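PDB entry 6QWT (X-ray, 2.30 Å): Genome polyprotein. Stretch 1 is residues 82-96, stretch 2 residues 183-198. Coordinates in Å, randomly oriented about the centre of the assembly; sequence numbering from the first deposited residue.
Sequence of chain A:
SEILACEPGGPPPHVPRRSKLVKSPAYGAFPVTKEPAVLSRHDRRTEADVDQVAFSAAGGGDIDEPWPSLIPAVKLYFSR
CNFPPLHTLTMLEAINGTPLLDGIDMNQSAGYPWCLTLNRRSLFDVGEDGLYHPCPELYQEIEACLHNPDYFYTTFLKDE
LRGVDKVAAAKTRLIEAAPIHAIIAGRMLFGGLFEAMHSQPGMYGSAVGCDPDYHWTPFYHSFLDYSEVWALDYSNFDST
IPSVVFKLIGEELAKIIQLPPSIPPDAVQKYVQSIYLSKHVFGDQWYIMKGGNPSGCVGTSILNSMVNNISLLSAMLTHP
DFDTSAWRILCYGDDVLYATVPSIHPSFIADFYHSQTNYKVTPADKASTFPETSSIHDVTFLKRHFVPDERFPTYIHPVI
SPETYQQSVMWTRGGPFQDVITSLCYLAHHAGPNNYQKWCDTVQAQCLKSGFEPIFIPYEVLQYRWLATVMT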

ATOM      1  N   ASN A  82      14.435   0.628 -17.756  1.00 20.94           N
ATOM      2  CA  ASN A  82      15.840   0.462 -18.134  1.00 22.65           C
ATOM      3  C   ASN A  82      16.671  -0.049 -16.954  1.00 24.62           C
ATOM      4  O   ASN A  82      17.736   0.483 -16.636  1.00 27.67           O
ATOM      5  N   PHE A  83      16.163  -1.088 -16.298  1.00 25.22           N
ATOM      6  CA  PHE A  83      16.871  -1.689 -15.178  1.00 27.34           C
ATOM      7  C   PHE A  83      18.188  -2.295 -15.655  1.00 26.21           C
ATOM      8  O   PHE A  83      18.207  -3.000 -16.673  1.00 25.08           O
ATOM      9  N   PRO A  84      19.295  -2.055 -14.961  1.00 28.44           N
ATOM     10  CA  PRO A  84      20.507  -2.833 -15.208  1.00 25.65           C
ATOM     11  C   PRO A  84      20.367  -4.207 -14.581  1.00 29.18           C
ATOM     12  O   PRO A  84      19.354  -4.485 -13.921  1.00 29.30           O
ATOM     13  N   PRO A  85      21.333  -5.103 -14.776  1.00 30.93           N
ATOM     14  CA  PRO A  85      21.287  -6.380 -14.051  1.00 25.49           C
ATOM     15  C   PRO A  85      21.208  -6.148 -12.548  1.00 30.43           C
ATOM     16  O   PRO A  85      21.983  -5.373 -11.980  1.00 30.85           O
ATOM     17  N   LEU A  86      20.238  -6.797 -11.911  1.00 28.18           N
ATOM     18  CA  LEU A  86      20.038  -6.705 -10.474  1.00 26.54           C
ATOM     19  C   LEU A  86      20.439  -8.017  -9.814  1.00 28.44           C
ATOM     20  O   LEU A  86      20.483  -9.072 -10.451  1.00 27.28           O
ATOM     21  N   HIS A  87      20.730  -7.939  -8.518  1.00 29.27           N
ATOM     22  CA  HIS A  87      21.235  -9.077  -7.767  1.00 28.36           C
ATOM     23  C   HIS A  87      20.352  -9.335  -6.554  1.00 29.41           C
ATOM     24  O   HIS A  87      19.479  -8.536  -6.204  1.00 22.99           O
ATOM     25  N   THR A  88      20.589 -10.476  -5.917  1.00 26.77           N
ATOM     26  CA  THR A  88      19.869 -10.857  -4.714  1.00 30.20           C
ATOM     27  C   THR A  88      20.613 -10.359  -3.479  1.00 28.73           C
ATOM     28  O   THR A  88      21.827 -10.132  -3.497  1.00 26.69           O
ATOM     29  N   LEU A  89      19.861 -10.168  -2.402  1.00 27.69           N
ATOM     30  CA  LEU A  89      20.439  -9.822  -1.115  1.00 28.76           C
ATOM     31  C   LEU A  89      20.801 -11.089  -0.353  1.00 28.66           C
ATOM     32  O   LEU A  89      20.134 -12.121  -0.472  1.00 25.22           O
ATOM     33  N   THR A  90      21.876 -11.004   0.426  1.00 27.46           N
ATOM     34  CA  THR A  90      22.192 -12.076   1.354  1.00 33.09           C
ATOM     35  C   THR A  90      21.090 -12.192   2.404  1.00 30.37           C
ATOM     36  O   THR A  90      20.305 -11.264   2.623  1.00 29.90           O
ATOM     37  N   MET A  91      21.033 -13.351   3.059  1.00 29.96           N
ATOM     38  CA  MET A  91      20.014 -13.553   4.083  1.00 29.58           C
ATOM     39  C   MET A  91      20.176 -12.560   5.225  1.00 34.61           C
ATOM     40  O   MET A  91      19.182 -12.044   5.755  1.00 31.07           O
ATOM     41  N   LEU A  92      21.422 -12.269   5.608  1.00 36.82           N
ATOM     42  CA  LEU A  92      21.665 -11.311   6.680  1.00 32.23           C
ATOM     43  C   LEU A  92      21.300  -9.896   6.251  1.00 33.41           C
ATOM     44  O   LEU A  92      20.781  -9.114   7.055  1.00 31.00           O
ATOM     45  N   GLU A  93      21.569  -9.546   4.990  1.00 36.61           N
ATOM     46  CA  GLU A  93      21.160  -8.238   4.487  1.00 32.94           C
ATOM     47  C   GLU A  93      19.642  -8.121   4.440  1.00 32.68           C
ATOM     48  O   GLU A  93      19.085  -7.070   4.777  1.00 32.75           O
ATOM     49  N   ALA A  94      18.956  -9.189   4.027  1.00 30.54           N
ATOM     50  CA  ALA A  94      17.499  -9.150   3.977  1.00 34.42           C
ATOM     51  C   ALA A  94      16.896  -8.976   5.365  1.00 35.49           C
ATOM     52  O   ALA A  94      15.817  -8.390   5.503  1.00 35.57           O
ATOM     53  N   ILE A  95      17.581  -9.463   6.399  1.00 32.58           N
ATOM     54  CA  ILE A  95      17.074  -9.336   7.762  1.00 34.42           C
ATOM     55  C   ILE A  95      17.413  -7.969   8.343  1.00 34.52           C
ATOM     56  O   ILE A  95      16.542  -7.269   8.870  1.00 35.27           O
ATOM     57  N   ASN A  96      18.682  -7.562   8.243  1.00 33.53           N
ATOM     58  CA  ASN A  96      19.173  -6.377   8.937  1.00 33.21           C
ATOM     59  C   ASN A  96      19.208  -5.121   8.077  1.00 38.68           C
ATOM     60  O   ASN A  96      19.251  -4.018   8.631  1.00 38.70           O
ATOM     61  N   ILE A 183       8.827 -13.829   3.900  1.00 28.14           N
ATOM     62  CA  ILE A 183       9.206 -12.433   3.719  1.00 25.11           C
ATOM     63  C   ILE A 183      10.710 -12.308   3.519  1.00 28.20           C
ATOM     64  O   ILE A 183      11.173 -11.570   2.640  1.00 27.16           O
ATOM     65  N   ILE A 184      11.496 -13.040   4.310  1.00 23.96           N
ATOM     66  CA  ILE A 184      12.948 -12.967   4.186  1.00 24.46           C
ATOM     67  C   ILE A 184      13.406 -13.553   2.855  1.00 26.19           C
ATOM     68  O   ILE A 184      14.302 -13.008   2.198  1.00 27.45           O
ATOM     69  N   ALA A 185      12.797 -14.664   2.427  1.00 24.71           N
ATOM     70  CA  ALA A 185      13.112 -15.212   1.111  1.00 22.37           C
ATOM     71  C   ALA A 185      12.759 -14.225   0.006  1.00 23.52           C
ATOM     72  O   ALA A 185      13.501 -14.084  -0.972  1.00 23.85           O
ATOM     73  N   GLY A 186      11.630 -13.528   0.149  1.00 23.40           N
ATOM     74  CA  GLY A 186      11.248 -12.544  -0.850  1.00 23.05           C
ATOM     75  C   GLY A 186      12.175 -11.344  -0.871  1.00 26.32           C
ATOM     76  O   GLY A 186      12.504 -10.820  -1.939  1.00 24.30           O
ATOM     77  N   ARG A 187      12.607 -10.887   0.307  1.00 24.99           N
ATOM     78  CA  ARG A 187      13.582  -9.806   0.367  1.00 25.46           C
ATOM     79  C   ARG A 187      14.946 -10.244  -0.144  1.00 25.56           C
ATOM     80  O   ARG A 187      15.755  -9.394  -0.528  1.00 25.91           O
ATOM     81  N   MET A 188      15.226 -11.545  -0.155  1.00 21.61           N
ATOM     82  CA  MET A 188      16.464 -12.009  -0.769  1.00 26.68           C
ATOM     83  C   MET A 188      16.363 -11.958  -2.288  1.00 25.11           C
ATOM     84  O   MET A 188      17.210 -11.355  -2.956  1.00 25.00           O
ATOM     85  N   LEU A 189      15.309 -12.564  -2.848  1.00 23.62           N
ATOM     86  CA  LEU A 189      15.179 -12.664  -4.299  1.00 24.35           C
ATOM     87  C   LEU A 189      14.984 -11.298  -4.945  1.00 23.50           C
ATOM     88  O   LEU A 189      15.586 -11.006  -5.986  1.00 20.19           O
ATOM     89  N   PHE A 190      14.144 -10.453  -4.349  1.00 20.62           N
ATOM     90  CA  PHE A 190      13.758  -9.179  -4.944  1.00 24.23           C
ATOM     91  C   PHE A 190      14.367  -7.976  -4.233  1.00 24.54           C
ATOM     92  O   PHE A 190      14.010  -6.837  -4.555  1.00 23.69           O
ATOM     93  N   GLY A 191      15.280  -8.197  -3.283  1.00 20.63           N
ATOM     94  CA  GLY A 191      15.848  -7.083  -2.539  1.00 23.83           C
ATOM     95  C   GLY A 191      16.620  -6.115  -3.415  1.00 27.90           C
ATOM     96  O   GLY A 191      16.605  -4.904  -3.179  1.00 24.21           O
ATOM     97  N   GLY A 192      17.316  -6.634  -4.431  1.00 22.85           N
ATOM     98  CA  GLY A 192      17.975  -5.756  -5.383  1.00 21.51           C
ATOM     99  C   GLY A 192      16.995  -4.857  -6.113  1.00 23.85           C
ATOM    100  O   GLY A 192      17.260  -3.670  -6.318  1.00 25.56           O
ATOM    101  N   LEU A 193      15.846  -5.408  -6.509  1.00 24.56           N
ATOM    102  CA  LEU A 193      14.800  -4.580  -7.098  1.00 21.22           C
ATOM    103  C   LEU A 193      14.236  -3.596  -6.079  1.00 23.33           C
ATOM    104  O   LEU A 193      14.037  -2.417  -6.394  1.00 21.41           O
ATOM    105  N   PHE A 194      13.985  -4.061  -4.849  1.00 22.88           N
ATOM    106  CA  PHE A 194      13.455  -3.173  -3.817  1.00 24.28           C
ATOM    107  C   PHE A 194      14.422  -2.034  -3.525  1.00 24.26           C
ATOM    108  O   PHE A 194      14.003  -0.883  -3.366  1.00 24.24           O
ATOM    109  N   GLU A 195      15.722  -2.335  -3.454  1.00 21.84           N
ATOM    110  CA  GLU A 195      16.721  -1.289  -3.268  1.00 26.73           C
ATOM    111  C   GLU A 195      16.612  -0.229  -4.356  1.00 26.34           C
ATOM    112  O   GLU A 195      16.587   0.974  -4.069  1.00 26.21           O
ATOM    113  N   ALA A 196      16.537  -0.665  -5.616  1.00 23.49           N
ATOM    114  CA  ALA A 196      16.551   0.275  -6.730  1.00 27.47           C
ATOM    115  C   ALA A 196      15.315   1.166  -6.730  1.00 24.72           C
ATOM    116  O   ALA A 196      15.396   2.351  -7.076  1.00 20.86           O
ATOM    117  N   MET A 197      14.162   0.621  -6.340  1.00 22.01           N
ATOM    118  CA  MET A 197      12.909   1.364  -6.420  1.00 24.65           C
ATOM    119  C   MET A 197      12.601   2.129  -5.137  1.00 26.46           C
ATOM    120  O   MET A 197      12.265   3.316  -5.190  1.00 23.11           O
ATOM    121  N   HIS A 198      12.711   1.459  -3.985  1.00 25.81           N
ATOM    122  CA  HIS A 198      12.393   2.095  -2.708  1.00 26.56           C
ATOM    123  C   HIS A 198      13.288   3.296  -2.432  1.00 22.09           C
ATOM    124  O   HIS A 198      12.836   4.280  -1.836  1.00 26.99           O
TER

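How does the extended segment of stretch 1 lie against the helix that begins after F190? F83 and L86 both send their CA-to-CB bonds toward stretch 2, and both take chi1 m (-77° and -61°). The F83 ring meets L193 across one face: L193 CD1 lies 3.6 Å from F83 CZ and 4.1 Å from the ring centroid, a CH-pi contact. M197 CG reaches the ring edge, 4.1 Å from F83 CZ. L193 itself leaves the backbone sideways, but its t, p conformation carries the end of the chain nearer, so that L193 CD1 also lies 3.9 Å from L86 CD1. With L86 in m, t, its two methyls spread over the helix: L86 CD1 lies 3.8 Å from L193 CA, while L86 CD2 is 4.4 Å from A196 CB.

What lets the chain come so close at H87 and L89? Two glycines face it. H87 O approaches G192 CA to 3.3 Å in a CA-H...O contact, and a CB on G192 would fall on that oxygen. A CB on G191 would collide with L89 CG, which instead rests 3.7 Å from G191 CA; it would also strike R187 O, in the last turn of the preceding helix. H87, chi1 m, directs its CA-to-CB bond away from stretch 2, and its side chain stays well clear of it. L89, pointing toward stretch 2 in m, t, fills the space left bare, placing L89 CD1 3.7 Å from R187 O and L89 CD2 4.0 Å from E195 OE1.

Which polar groups hold this join together? The first helix ends here, leaving carbonyls available for partners beyond the helix. L89 N donates to M188 O at 3.0 Å. The backbone of T88 carries T88 CB to within 3.2 Å of the same M188 O, a close packing contact and no hydrogen bond; with chi1 p, T88 CG2 lies 4.0 Å from L189 O. Water 1 bridges the neighbouring carbonyls, donating to H87 O at 3.0 Å and to L189 O at 2.6 Å while accepting from L193 N at 3.2 Å. It therefore links the backbone at H87 to both helices of stretch 2.

How does the short helix 91-96 pack on helix 183-189? The axes cross at 112° and approach to 8.6 Å, with small A94 pointing inward at the contact. A94 CB lies 3.8 Å from M188 CG and 4.2 Å from I184 CG2. M188, in m, t, p, leaves sideways and brings its SD 3.9 Å from M91 CB; M91 is t, t, m, with M91 CG 4.2 Å from I184 CG2. I95 points its CA-to-CB bond away, yet I95 CG1 still meets I184 CD1 at 3.7 Å, both residues being m, t.

How does R187 reach the backbone of that helix? Its CA-to-CB bond runs sideways, but m and t at chi1 and chi2, followed by an off-well chi3 of 114°, bring the guanidinium edge-on to A94 O. R187 NH1 donates to A94 O at 2.3 Å, a very short distance for a hydrogen bond, while NH2 is bonded elsewhere in the structure.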

ATOM      1  CB  ASN A  82      16.412   1.768 -18.696  1.00 22.64           C
ATOM      2  CG  ASN A  82      17.718   1.564 -19.453  1.00 26.41           C
ATOM      3  OD1 ASN A  82      17.919   0.543 -20.111  1.00 25.47           O
ATOM      4  ND2 ASN A  82      18.610   2.542 -19.360  1.00 23.14           N
ATOM      5  CB  PHE A  83      16.022  -2.780 -14.520  1.00 25.55           C
ATOM      6  CG  PHE A  83      14.927  -2.260 -13.635  1.00 24.94           C
ATOM      7  CD1 PHE A  83      13.601  -2.569 -13.900  1.00 24.80           C
ATOM      8  CD2 PHE A  83      15.221  -1.483 -12.525  1.00 25.79           C
ATOM      9  CE1 PHE A  83      12.585  -2.100 -13.084  1.00 20.61           C
ATOM     10  CE2 PHE A  83      14.209  -1.015 -11.705  1.00 24.37           C
ATOM     11  CZ  PHE A  83      12.890  -1.322 -11.987  1.00 20.41           C
ATOM     12  CB  PRO A  84      21.598  -2.005 -14.512  1.00 27.38           C
ATOM     13  CG  PRO A  84      20.879  -1.368 -13.375  1.00 31.11           C
ATOM     14  CD  PRO A  84      19.483  -1.070 -13.880  1.00 27.95           C
ATOM     15  CB  PRO A  85      22.594  -7.069 -14.457  1.00 30.11           C
ATOM     16  CG  PRO A  85      22.906  -6.495 -15.802  1.00 29.18           C
ATOM     17  CD  PRO A  85      22.421  -5.070 -15.773  1.00 26.16           C
ATOM     18  CB  LEU A  86      18.581  -6.368 -10.136  1.00 25.85           C
ATOM     19  CG  LEU A  86      18.045  -5.040 -10.668  1.00 26.70           C
ATOM     20  CD1 LEU A  86      16.544  -4.955 -10.443  1.00 24.88           C
ATOM     21  CD2 LEU A  86      18.753  -3.861 -10.018  1.00 25.12           C
ATOM     22  CB  HIS A  87      22.690  -8.855  -7.334  1.00 23.15           C
ATOM     23  CG  HIS A  87      23.656  -8.834  -8.477  1.00 32.93           C
ATOM     24  ND1 HIS A  87      24.442  -9.916  -8.807  1.00 34.96           N
ATOM     25  CD2 HIS A  87      23.949  -7.865  -9.379  1.00 31.95           C
ATOM     26  CE1 HIS A  87      25.183  -9.614  -9.858  1.00 33.30           C
ATOM     27  NE2 HIS A  87      24.902  -8.377 -10.224  1.00 33.86           N
ATOM     28  CB  THR A  88      19.679 -12.377  -4.648  1.00 29.48           C
ATOM     29  OG1 THR A  88      20.939 -13.020  -4.418  1.00 31.43           O
ATOM     30  CG2 THR A  88      19.081 -12.893  -5.949  1.00 27.77           C
ATOM     31  CB  LEU A  89      19.468  -8.984  -0.280  1.00 25.47           C
ATOM     32  CG  LEU A  89      19.085  -7.594  -0.788  1.00 27.66           C
ATOM     33  CD1 LEU A  89      18.319  -6.842   0.290  1.00 24.38           C
ATOM     34  CD2 LEU A  89      20.318  -6.814  -1.221  1.00 30.65           C
ATOM     35  CB  THR A  90      23.540 -11.823   2.034  1.00 32.16           C
ATOM     36  OG1 THR A  90      23.419 -10.711   2.927  1.00 31.73           O
ATOM     37  CG2 THR A  90      24.619 -11.520   1.001  1.00 32.44           C
ATOM     38  CB  MET A  91      20.066 -14.981   4.613  1.00 31.19           C
ATOM     39  CG  MET A  91      18.972 -15.270   5.620  1.00 32.55           C
ATOM     40  SD  MET A  91      19.056 -16.922   6.307  1.00 33.23           S
ATOM     41  CE  MET A  91      18.908 -17.923   4.832  1.00 37.07           C
ATOM     42  CB  LEU A  92      23.125 -11.380   7.120  1.00 37.80           C
ATOM     43  CG  LEU A  92      23.455 -12.504   8.105  1.00 42.45           C
ATOM     44  CD1 LEU A  92      24.929 -12.867   8.034  1.00 46.32           C
ATOM     45  CD2 LEU A  92      23.067 -12.098   9.516  1.00 42.86           C
ATOM     46  CB  GLU A  93      21.759  -7.990   3.104  1.00 31.07           C
ATOM     47  CG  GLU A  93      23.173  -7.438   3.131  1.00 37.71           C
ATOM     48  CD  GLU A  93      23.816  -7.408   1.758  1.00 38.85           C
ATOM     49  OE1 GLU A  93      23.505  -8.292   0.932  1.00 37.08           O
ATOM     50  OE2 GLU A  93      24.636  -6.499   1.507  1.00 40.61           O
ATOM     51  CB  ALA A  94      16.960 -10.417   3.312  1.00 27.04           C
ATOM     52  CB  ILE A  95      17.629 -10.472   8.643  1.00 33.16           C
ATOM     53  CG1 ILE A  95      17.033 -11.816   8.217  1.00 29.00           C
ATOM     54  CG2 ILE A  95      17.350 -10.193  10.115  1.00 35.50           C
ATOM     55  CD1 ILE A  95      17.734 -13.012   8.822  1.00 32.66           C
ATOM     56  CB  ASN A  96      20.574  -6.642   9.495  1.00 36.32           C
ATOM     57  CG  ASN A  96      20.581  -7.747  10.532  1.00 40.82           C
ATOM     58  OD1 ASN A  96      20.178  -7.541  11.678  1.00 42.51           O
ATOM     59  ND2 ASN A  96      21.028  -8.931  10.132  1.00 34.99           N
ATOM     60  CB  ILE A 183       8.711 -11.596   4.912  1.00 26.80           C
ATOM     61  CG1 ILE A 183       7.246 -11.208   4.704  1.00 27.13           C
ATOM     62  CG2 ILE A 183       9.572 -10.357   5.106  1.00 24.58           C
ATOM     63  CD1 ILE A 183       6.477 -11.039   5.985  1.00 30.97           C
ATOM     64  CB  ILE A 184      13.616 -13.664   5.385  1.00 24.32           C
ATOM     65  CG1 ILE A 184      13.306 -12.897   6.673  1.00 26.29           C
ATOM     66  CG2 ILE A 184      15.116 -13.754   5.184  1.00 25.96           C
ATOM     67  CD1 ILE A 184      13.761 -13.604   7.929  1.00 31.53           C
ATOM     68  CB  ALA A 185      12.381 -16.537   0.901  1.00 21.75           C
ATOM     69  CB  ARG A 187      13.706  -9.277   1.798  1.00 27.95           C
ATOM     70  CG  ARG A 187      12.428  -8.671   2.347  1.00 31.13           C
ATOM     71  CD  ARG A 187      12.592  -8.245   3.797  1.00 29.09           C
ATOM     72  NE  ARG A 187      12.505  -6.795   3.936  1.00 43.26           N
ATOM     73  CZ  ARG A 187      13.504  -6.022   4.347  1.00 39.41           C
ATOM     74  NH1 ARG A 187      14.675  -6.556   4.668  1.00 40.13           N
ATOM     75  NH2 ARG A 187      13.333  -4.711   4.435  1.00 42.59           N
ATOM     76  CB  MET A 188      16.794 -13.423  -0.287  1.00 24.11           C
ATOM     77  CG  MET A 188      17.271 -13.486   1.158  1.00 26.12           C
ATOM     78  SD  MET A 188      17.421 -15.177   1.768  1.00 27.69           S
ATOM     79  CE  MET A 188      18.833 -15.758   0.827  1.00 30.49           C
ATOM     80  CB  LEU A 189      14.008 -13.579  -4.658  1.00 23.01           C
ATOM     81  CG  LEU A 189      14.100 -15.043  -4.235  1.00 24.86           C
ATOM     82  CD1 LEU A 189      12.775 -15.747  -4.488  1.00 25.63           C
ATOM     83  CD2 LEU A 189      15.229 -15.732  -4.979  1.00 26.88           C
ATOM     84  CB  PHE A 190      12.232  -9.057  -4.964  1.00 22.31           C
ATOM     85  CG  PHE A 190      11.545 -10.176  -5.689  1.00 25.33           C
ATOM     86  CD1 PHE A 190      11.426 -10.153  -7.071  1.00 22.24           C
ATOM     87  CD2 PHE A 190      11.019 -11.253  -4.993  1.00 24.69           C
ATOM     88  CE1 PHE A 190      10.796 -11.185  -7.748  1.00 23.36           C
ATOM     89  CE2 PHE A 190      10.387 -12.287  -5.662  1.00 24.64           C
ATOM     90  CZ  PHE A 190      10.275 -12.254  -7.040  1.00 26.08           C
ATOM     91  CB  LEU A 193      13.688  -5.462  -7.664  1.00 22.89           C
ATOM     92  CG  LEU A 193      12.481  -4.746  -8.278  1.00 23.68           C
ATOM     93  CD1 LEU A 193      12.877  -3.968  -9.528  1.00 20.44           C
ATOM     94  CD2 LEU A 193      11.380  -5.741  -8.590  1.00 21.00           C
ATOM     95  CB  PHE A 194      13.154  -3.960  -2.539  1.00 20.73           C
ATOM     96  CG  PHE A 194      12.092  -5.017  -2.707  1.00 33.43           C
ATOM     97  CD1 PHE A 194      11.181  -4.950  -3.750  1.00 34.59           C
ATOM     98  CD2 PHE A 194      12.006  -6.081  -1.818  1.00 30.55           C
ATOM     99  CE1 PHE A 194      10.206  -5.924  -3.904  1.00 37.39           C
ATOM    100  CE2 PHE A 194      11.034  -7.056  -1.966  1.00 33.23           C
ATOM    101  CZ  PHE A 194      10.133  -6.978  -3.012  1.00 38.00           C
ATOM    102  CB  GLU A 195      18.122  -1.895  -3.270  1.00 27.36           C
ATOM    103  CG  GLU A 195      18.580  -2.447  -1.940  1.00 30.15           C
ATOM    104  CD  GLU A 195      20.051  -2.803  -1.955  1.00 34.27           C
ATOM    105  OE1 GLU A 195      20.549  -3.243  -3.015  1.00 32.17           O
ATOM    106  OE2 GLU A 195      20.715  -2.637  -0.914  1.00 38.56           O
ATOM    107  CB  ALA A 196      16.661  -0.486  -8.053  1.00 25.10           C
ATOM    108  CB  MET A 197      11.757   0.412  -6.755  1.00 22.76           C
ATOM    109  CG  MET A 197      11.896  -0.247  -8.112  1.00 24.46           C
ATOM    110  SD  MET A 197      10.522  -1.338  -8.496  1.00 25.36           S
ATOM    111  CE  MET A 197       9.158  -0.177  -8.551  1.00 22.04           C
ATOM    112  CB  HIS A 198      12.514   1.071  -1.574  1.00 26.88           C
ATOM    113  CG  HIS A 198      11.902   1.515  -0.282  1.00 26.62           C
ATOM    114  ND1 HIS A 198      12.582   2.288   0.637  1.00 29.25           N
ATOM    115  CD2 HIS A 198      10.677   1.288   0.249  1.00 27.23           C
ATOM    116  CE1 HIS A 198      11.798   2.523   1.676  1.00 29.12           C
ATOM    117  NE2 HIS A 198      10.638   1.925   1.466  1.00 30.19           N
TER
HETATM  118  O   HOH W   1      16.476  -8.559  -6.379  1.00 18.97           O